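Local coordinates for protein insecticidal Delta-Endotoxin Cry8Ea1 (Bacillus Thuringiensis, PDB 3EB7) that is toxic to larvae of the underground pest Holotrichia parallela, probably by binding receptors on midgut cells and forming pores in their membranes, at residues Ile11-Thr16 and Asp38-Gly43; Ser31-Leu36 and Asn80-Tyr85. All coordinates share one frame; numbering follows the deposited sequence.

Contact 1 (Ile11-Thr16 and Asp38-Gly43)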
ATOM      1  N   ILE A  11       6.847  -4.358  -5.716  1.00 21.43           N
ATOM      2  CA  ILE A  11       7.269  -3.376  -4.689  1.00 21.50           C
ATOM      3  C   ILE A  11       8.277  -2.394  -5.254  1.00 22.70           C
ATOM      4  O   ILE A  11       8.224  -1.191  -4.974  1.00 23.46           O
ATOM      5  CB  ILE A  11       7.819  -4.056  -3.424  1.00 20.74           C
ATOM      6  CG1 ILE A  11       6.650  -4.501  -2.534  1.00 19.19           C
ATOM      7  CG2 ILE A  11       8.719  -3.126  -2.657  1.00 19.72           C
ATOM      8  CD1 ILE A  11       7.062  -5.380  -1.380  1.00 15.84           C
ATOM      9  N   SER A  12       9.198  -2.920  -6.063  1.00 23.44           N
ATOM     10  CA  SER A  12      10.223  -2.126  -6.695  1.00 23.66           C
ATOM     11  C   SER A  12       9.613  -1.088  -7.660  1.00 24.03           C
ATOM     12  O   SER A  12      10.045   0.081  -7.721  1.00 23.38           O
ATOM     13  CB  SER A  12      11.143  -3.088  -7.453  1.00 24.20           C
ATOM     14  OG  SER A  12      11.982  -2.389  -8.346  1.00 27.20           O
ATOM     15  N   LEU A  13       8.621  -1.538  -8.434  1.00 23.99           N
ATOM     16  CA  LEU A  13       7.938  -0.702  -9.394  1.00 23.83           C
ATOM     17  C   LEU A  13       7.193   0.406  -8.704  1.00 23.68           C
ATOM     18  O   LEU A  13       7.345   1.552  -9.112  1.00 23.16           O
ATOM     19  CB  LEU A  13       7.003  -1.525 -10.285  1.00 24.70           C
ATOM     20  CG  LEU A  13       7.415  -1.850 -11.724  1.00 25.86           C
ATOM     21  CD1 LEU A  13       8.909  -1.680 -12.047  1.00 26.58           C
ATOM     22  CD2 LEU A  13       6.983  -3.240 -12.018  1.00 27.96           C
ATOM     23  N   VAL A  14       6.435   0.114  -7.636  1.00 23.95           N
ATOM     24  CA  VAL A  14       5.757   1.220  -6.935  1.00 24.24           C
ATOM     25  C   VAL A  14       6.722   2.196  -6.275  1.00 24.10           C
ATOM     26  O   VAL A  14       6.469   3.391  -6.250  1.00 23.58           O
ATOM     27  CB  VAL A  14       4.578   0.832  -5.979  1.00 24.69           C
ATOM     28  CG1 VAL A  14       3.692  -0.206  -6.581  1.00 24.23           C
ATOM     29  CG2 VAL A  14       5.065   0.422  -4.664  1.00 26.90           C
ATOM     30  N   GLY A  15       7.841   1.692  -5.776  1.00 24.12           N
ATOM     31  CA  GLY A  15       8.872   2.561  -5.253  1.00 24.22           C
ATOM     32  C   GLY A  15       9.485   3.489  -6.279  1.00 24.19           C
ATOM     33  O   GLY A  15       9.766   4.650  -5.996  1.00 24.77           O
ATOM     34  N   THR A  16       9.699   2.990  -7.479  1.00 24.22           N
ATOM     35  CA  THR A  16      10.288   3.814  -8.525  1.00 24.43           C
ATOM     36  C   THR A  16       9.334   4.923  -8.971  1.00 24.52           C
ATOM     37  O   THR A  16       9.723   6.078  -9.088  1.00 24.74           O
ATOM     38  CB  THR A  16      10.620   2.979  -9.765  1.00 23.94           C
ATOM     39  OG1 THR A  16      11.595   2.011  -9.410  1.00 25.01           O
ATOM     40  CG2 THR A  16      11.211   3.869 -10.847  1.00 24.31           C
ATOM     41  N   ASP A  38      13.714  -2.274 -17.924  1.00 29.08           N
ATOM     42  CA  ASP A  38      14.650  -3.228 -17.335  1.00 29.71           C
ATOM     43  C   ASP A  38      13.997  -4.231 -16.412  1.00 28.35           C
ATOM     44  O   ASP A  38      14.413  -5.392 -16.392  1.00 28.65           O
ATOM     45  CB  ASP A  38      15.743  -2.529 -16.535  1.00 30.62           C
ATOM     46  CG  ASP A  38      16.933  -2.157 -17.377  1.00 36.20           C
ATOM     47  OD1 ASP A  38      17.990  -1.873 -16.753  1.00 44.41           O
ATOM     48  OD2 ASP A  38      16.830  -2.133 -18.640  1.00 40.02           O
ATOM     49  N   VAL A  39      13.018  -3.776 -15.630  1.00 26.11           N
ATOM     50  CA  VAL A  39      12.368  -4.616 -14.640  1.00 24.24           C
ATOM     51  C   VAL A  39      11.380  -5.551 -15.359  1.00 24.19           C
ATOM     52  O   VAL A  39      11.390  -6.772 -15.134  1.00 24.42           O
ATOM     53  CB  VAL A  39      11.694  -3.759 -13.532  1.00 24.72           C
ATOM     54  CG1 VAL A  39      10.950  -4.633 -12.479  1.00 23.58           C
ATOM     55  CG2 VAL A  39      12.727  -2.895 -12.844  1.00 24.45           C
ATOM     56  N   LEU A  40      10.577  -4.995 -16.266  1.00 23.20           N
ATOM     57  CA  LEU A  40       9.510  -5.752 -16.911  1.00 22.24           C
ATOM     58  C   LEU A  40       9.959  -6.610 -18.094  1.00 22.49           C
ATOM     59  O   LEU A  40       9.343  -7.614 -18.418  1.00 21.68           O
ATOM     60  CB  LEU A  40       8.336  -4.820 -17.268  1.00 22.68           C
ATOM     61  CG  LEU A  40       7.545  -4.271 -16.056  1.00 21.80           C
ATOM     62  CD1 LEU A  40       6.564  -3.183 -16.461  1.00 19.93           C
ATOM     63  CD2 LEU A  40       6.824  -5.391 -15.313  1.00 20.95           C
ATOM     64  N   TRP A  41      11.054  -6.221 -18.728  1.00 23.73           N
ATOM     65  CA  TRP A  41      11.599  -7.004 -19.832  1.00 25.20           C
ATOM     66  C   TRP A  41      13.100  -7.199 -19.623  1.00 26.68           C
ATOM     67  O   TRP A  41      13.908  -6.558 -20.301  1.00 27.30           O
ATOM     68  CB  TRP A  41      11.274  -6.359 -21.183  1.00 23.87           C
ATOM     69  CG  TRP A  41       9.806  -6.402 -21.494  1.00 24.75           C
ATOM     70  CD1 TRP A  41       9.086  -7.478 -21.977  1.00 24.09           C
ATOM     71  CD2 TRP A  41       8.857  -5.347 -21.299  1.00 22.89           C
ATOM     72  NE1 TRP A  41       7.761  -7.140 -22.101  1.00 22.28           N
ATOM     73  CE2 TRP A  41       7.592  -5.843 -21.697  1.00 22.93           C
ATOM     74  CE3 TRP A  41       8.955  -4.019 -20.852  1.00 23.37           C
ATOM     75  CZ2 TRP A  41       6.426  -5.045 -21.670  1.00 24.26           C
ATOM     76  CZ3 TRP A  41       7.804  -3.236 -20.812  1.00 23.44           C
ATOM     77  CH2 TRP A  41       6.553  -3.749 -21.230  1.00 22.99           C
ATOM     78  N   PRO A  42      13.474  -8.073 -18.661  1.00 28.54           N
ATOM     79  CA  PRO A  42      14.896  -8.325 -18.420  1.00 29.37           C
ATOM     80  C   PRO A  42      15.562  -9.183 -19.515  1.00 30.81           C
ATOM     81  O   PRO A  42      16.800  -9.206 -19.606  1.00 31.13           O
ATOM     82  CB  PRO A  42      14.922  -9.029 -17.062  1.00 29.75           C
ATOM     83  CG  PRO A  42      13.450  -9.156 -16.602  1.00 29.45           C
ATOM     84  CD  PRO A  42      12.598  -8.887 -17.780  1.00 28.63           C
ATOM     85  N   GLY A  43      14.765  -9.828 -20.370  1.00 31.33           N
ATOM     86  CA  GLY A  43      15.308 -10.643 -21.467  1.00 31.73           C
ATOM     87  C   GLY A  43      15.591 -12.096 -21.096  1.00 32.38           C
ATOM     88  O   GLY A  43      15.899 -12.402 -19.946  1.00 32.19           O
TER
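Leu13 and Val39 reach for each other tip to tip, bridging helix 2-20 and the last turn of helix 26-40. The work is done by one methyl of the leucine: Leu13 CD1 sits 3.6 Å from Val39 CG1 and 3.8 Å from Val39 CB, with Val39 CG2 slightly farther off, so it rests on the branched end of the valine rather than on a single methyl. Val39 CG1 lies opposite the backbone N across the CA-CB bond (chi1 178°), which carries this branch out to the leucine. The second methyl of Leu13 turns to Leu40, and Leu13 CD2 comes to 3.9 Å from Leu40 CD2 in a slanting approach; Leu40 sets off to one side of helix 2-20, and only its end comes near enough to touch. Leu13 is modelled away from staggered torsions (chi1 -104°, chi2 17°), so the placing of its two methyls deserves some caution at this resolution.

Both helices belong to the N-terminal helical bundle of a three-domain Cry toxin, and the contact is purely apolar packing between its first two helices. Helix 133-153 also borders it: Leu13 touches Gln138 and Leu40 touches Leu142, while Trp48 and Phe51 of helix 47-59 press on Leu40 too. Immediately past the valine and leucine, the chain leaves helical geometry at Trp41. Its ring has Leu40 CB over one face, 3.7 Å above the plane, and its NE1 is hydrogen-bonded to Leu75 O.

Contact 2 (Ser31-Leu36 and Asn80-Tyr85)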
ATOM      1  N   SER A  31      14.536   8.296 -17.944  1.00 29.96           N
ATOM      2  CA  SER A  31      15.145   7.540 -16.883  1.00 30.41           C
ATOM      3  C   SER A  31      14.190   6.509 -16.226  1.00 30.45           C
ATOM      4  O   SER A  31      14.592   5.384 -15.893  1.00 30.79           O
ATOM      5  CB  SER A  31      15.676   8.551 -15.845  1.00 30.77           C
ATOM      6  OG  SER A  31      15.874   7.942 -14.569  1.00 32.13           O
ATOM      7  N   LEU A  32      12.941   6.921 -16.020  1.00 29.95           N
ATOM      8  CA  LEU A  32      11.877   6.088 -15.488  1.00 29.43           C
ATOM      9  C   LEU A  32      11.552   4.909 -16.416  1.00 28.59           C
ATOM     10  O   LEU A  32      11.512   3.777 -15.968  1.00 29.12           O
ATOM     11  CB  LEU A  32      10.626   6.959 -15.263  1.00 29.55           C
ATOM     12  CG  LEU A  32       9.292   6.300 -14.908  1.00 30.33           C
ATOM     13  CD1 LEU A  32       9.419   5.397 -13.648  1.00 29.87           C
ATOM     14  CD2 LEU A  32       8.246   7.392 -14.690  1.00 30.17           C
ATOM     15  N   TYR A  33      11.296   5.186 -17.689  1.00 28.08           N
ATOM     16  CA  TYR A  33      11.066   4.154 -18.721  1.00 28.06           C
ATOM     17  C   TYR A  33      12.224   3.181 -18.838  1.00 28.17           C
ATOM     18  O   TYR A  33      12.029   1.974 -19.023  1.00 27.48           O
ATOM     19  CB  TYR A  33      10.812   4.782 -20.102  1.00 28.30           C
ATOM     20  CG  TYR A  33       9.372   5.128 -20.338  1.00 29.64           C
ATOM     21  CD1 TYR A  33       8.956   6.452 -20.522  1.00 30.20           C
ATOM     22  CD2 TYR A  33       8.413   4.137 -20.341  1.00 31.92           C
ATOM     23  CE1 TYR A  33       7.611   6.775 -20.714  1.00 29.80           C
ATOM     24  CE2 TYR A  33       7.073   4.440 -20.536  1.00 33.93           C
ATOM     25  CZ  TYR A  33       6.677   5.759 -20.716  1.00 31.42           C
ATOM     26  OH  TYR A  33       5.337   5.989 -20.913  1.00 31.19           O
ATOM     27  N   SER A  34      13.435   3.717 -18.741  1.00 28.62           N
ATOM     28  CA  SER A  34      14.624   2.878 -18.705  1.00 30.09           C
ATOM     29  C   SER A  34      14.592   1.823 -17.558  1.00 29.40           C
ATOM     30  O   SER A  34      14.842   0.628 -17.767  1.00 29.24           O
ATOM     31  CB  SER A  34      15.859   3.753 -18.590  1.00 30.30           C
ATOM     32  OG  SER A  34      16.965   2.891 -18.678  1.00 34.62           O
ATOM     33  N   THR A  35      14.267   2.287 -16.358  1.00 29.01           N
ATOM     34  CA  THR A  35      14.081   1.427 -15.199  1.00 29.34           C
ATOM     35  C   THR A  35      12.905   0.473 -15.396  1.00 29.29           C
ATOM     36  O   THR A  35      13.076  -0.717 -15.201  1.00 29.94           O
ATOM     37  CB  THR A  35      13.957   2.269 -13.905  1.00 29.06           C
ATOM     38  OG1 THR A  35      15.187   2.961 -13.704  1.00 30.17           O
ATOM     39  CG2 THR A  35      13.683   1.425 -12.704  1.00 29.07           C
ATOM     40  N   LEU A  36      11.742   0.981 -15.808  1.00 29.04           N
ATOM     41  CA  LEU A  36      10.541   0.141 -16.002  1.00 29.42           C
ATOM     42  C   LEU A  36      10.759  -0.983 -17.001  1.00 29.09           C
ATOM     43  O   LEU A  36      10.410  -2.134 -16.730  1.00 28.74           O
ATOM     44  CB  LEU A  36       9.365   0.976 -16.471  1.00 29.36           C
ATOM     45  CG  LEU A  36       8.317   1.601 -15.521  1.00 31.85           C
ATOM     46  CD1 LEU A  36       8.755   1.767 -14.032  1.00 30.61           C
ATOM     47  CD2 LEU A  36       7.874   2.940 -16.137  1.00 28.85           C
ATOM     48  N   ASN A  80       9.186  -5.420 -26.989  1.00 27.97           N
ATOM     49  CA  ASN A  80      10.001  -5.054 -28.142  1.00 28.78           C
ATOM     50  C   ASN A  80       9.644  -3.660 -28.630  1.00 28.61           C
ATOM     51  O   ASN A  80      10.520  -2.875 -28.964  1.00 28.77           O
ATOM     52  CB  ASN A  80       9.853  -6.082 -29.289  1.00 28.76           C
ATOM     53  CG  ASN A  80      10.364  -7.478 -28.904  1.00 31.92           C
ATOM     54  OD1 ASN A  80      11.379  -7.631 -28.196  1.00 31.87           O
ATOM     55  ND2 ASN A  80       9.653  -8.505 -29.362  1.00 31.96           N
ATOM     56  N   ASN A  81       8.345  -3.366 -28.673  1.00 28.47           N
ATOM     57  CA  ASN A  81       7.858  -2.050 -29.074  1.00 28.20           C
ATOM     58  C   ASN A  81       8.154  -0.933 -28.071  1.00 27.90           C
ATOM     59  O   ASN A  81       8.286   0.225 -28.460  1.00 27.76           O
ATOM     60  CB  ASN A  81       6.367  -2.126 -29.400  1.00 28.47           C
ATOM     61  CG  ASN A  81       6.108  -2.725 -30.770  1.00 29.22           C
ATOM     62  OD1 ASN A  81       6.437  -2.122 -31.791  1.00 33.43           O
ATOM     63  ND2 ASN A  81       5.541  -3.910 -30.799  1.00 26.85           N
ATOM     64  N   TYR A  82       8.251  -1.292 -26.793  1.00 27.52           N
ATOM     65  CA  TYR A  82       8.706  -0.376 -25.758  1.00 28.08           C
ATOM     66  C   TYR A  82      10.182   0.018 -25.862  1.00 28.68           C
ATOM     67  O   TYR A  82      10.514   1.151 -25.543  1.00 28.36           O
ATOM     68  CB  TYR A  82       8.418  -0.940 -24.375  1.00 27.34           C
ATOM     69  CG  TYR A  82       7.209  -0.306 -23.721  1.00 28.04           C
ATOM     70  CD1 TYR A  82       5.986  -0.995 -23.640  1.00 25.31           C
ATOM     71  CD2 TYR A  82       7.291   0.999 -23.179  1.00 27.12           C
ATOM     72  CE1 TYR A  82       4.872  -0.398 -23.036  1.00 24.23           C
ATOM     73  CE2 TYR A  82       6.214   1.592 -22.576  1.00 25.86           C
ATOM     74  CZ  TYR A  82       5.005   0.892 -22.508  1.00 26.89           C
ATOM     75  OH  TYR A  82       3.942   1.498 -21.911  1.00 28.75           O
ATOM     76  N   GLN A  83      11.057  -0.907 -26.287  1.00 29.53           N
ATOM     77  CA  GLN A  83      12.485  -0.580 -26.526  1.00 31.73           C
ATOM     78  C   GLN A  83      12.626   0.489 -27.609  1.00 31.55           C
ATOM     79  O   GLN A  83      13.370   1.445 -27.446  1.00 32.48           O
ATOM     80  CB  GLN A  83      13.306  -1.808 -26.922  1.00 32.00           C
ATOM     81  CG  GLN A  83      12.928  -3.045 -26.141  1.00 36.01           C
ATOM     82  CD  GLN A  83      14.088  -3.636 -25.381  1.00 41.37           C
ATOM     83  OE1 GLN A  83      14.603  -3.029 -24.418  1.00 42.91           O
ATOM     84  NE2 GLN A  83      14.507  -4.843 -25.791  1.00 41.93           N
ATOM     85  N   LEU A  84      11.876   0.314 -28.687  1.00 31.25           N
ATOM     86  CA  LEU A  84      11.853   1.228 -29.811  1.00 31.15           C
ATOM     87  C   LEU A  84      11.287   2.606 -29.435  1.00 31.37           C
ATOM     88  O   LEU A  84      11.766   3.626 -29.920  1.00 30.58           O
ATOM     89  CB  LEU A  84      11.059   0.617 -30.966  1.00 30.34           C
ATOM     90  CG  LEU A  84      11.480  -0.772 -31.441  1.00 28.86           C
ATOM     91  CD1 LEU A  84      10.448  -1.324 -32.393  1.00 26.99           C
ATOM     92  CD2 LEU A  84      12.859  -0.755 -32.109  1.00 31.83           C
ATOM     93  N   TYR A  85      10.259   2.624 -28.591  1.00 31.87           N
ATOM     94  CA  TYR A  85       9.726   3.873 -28.054  1.00 31.77           C
ATOM     95  C   TYR A  85      10.754   4.545 -27.140  1.00 32.08           C
ATOM     96  O   TYR A  85      10.969   5.747 -27.236  1.00 31.33           O
ATOM     97  CB  TYR A  85       8.427   3.624 -27.308  1.00 31.77           C
ATOM     98  CG  TYR A  85       7.836   4.838 -26.647  1.00 31.98           C
ATOM     99  CD1 TYR A  85       7.530   5.998 -27.391  1.00 31.68           C
ATOM    100  CD2 TYR A  85       7.532   4.827 -25.278  1.00 31.56           C
ATOM    101  CE1 TYR A  85       6.968   7.110 -26.769  1.00 31.46           C
ATOM    102  CE2 TYR A  85       6.971   5.953 -24.644  1.00 30.63           C
ATOM    103  CZ  TYR A  85       6.681   7.072 -25.396  1.00 31.86           C
ATOM    104  OH  TYR A  85       6.120   8.169 -24.779  1.00 32.83           O
TER
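Tyr33 and Tyr82 mark the closest approach of the two backbones, their CA atoms 8.7 Å apart, where the helical segments 31-36 and 80-85 pass in roughly opposite chain directions. That spacing leaves room for aromatic rings between them, and three tyrosines, all buried, make the contact.

Tyr33 is the shared partner, reaching across to two residues spaced about one turn apart on the other helix. Against Tyr85 it forms a T-shaped pair: the ring centroids are 5.6 Å apart and the planes stand at 83°. Tyr85 supplies the edge, its CE2 poised over one face of Tyr33, displaced toward the rim and 3.9 Å from Tyr33 CZ. Tyr85 CG points away from its own backbone N (chi1 177°), which brings that edge over the neighbouring ring. Tyr82 offers an edge too, with Tyr33 CE2 near the plane of its ring and 3.6 Å from Tyr82 CE2, but it meets the Tyr33 ring at a slant.

Two of the three hydroxyls have a known partner: Tyr33 OH and Tyr85 OH are both hydrogen-bonded to Asp149 OD2, which ties the two rings of the T-shaped pair at their far ends to the same carboxylate oxygen and would be expected to favour the charged form of that acid.

Asp149 belongs to helix 133-153, which the bundle of Cry toxins packs at its centre, and Leu146 of the same helix touches Tyr33 and Tyr85 while Leu142 touches Tyr82. Helix 99-119 adds Leu112 against Tyr82 and Tyr85, placing the tyrosine cluster where helices 26-40, 65-93, 99-119 and 133-153 come together.

Helix 26-40 takes part in both contacts, meeting helix 2-20 in contact 1 and helix 65-93 in contact 2; their centres are about 11 Å apart. They also touch directly. Leu13 CD1 of contact 1 lies 4.0 Å from Leu36 CD1 of contact 2, and Thr16 CG2 is 3.7 Å from Leu32 CD1, continuing the packing of helix 2-20 along its neighbour. Farther along, Trp41 CH2 comes to 3.7 Å from Tyr82 CD1, so the first residue past helix 26-40 rests on the aromatic group of contact 2. Both contacts border helix 133-153, and both lie within the presumed pore-forming domain.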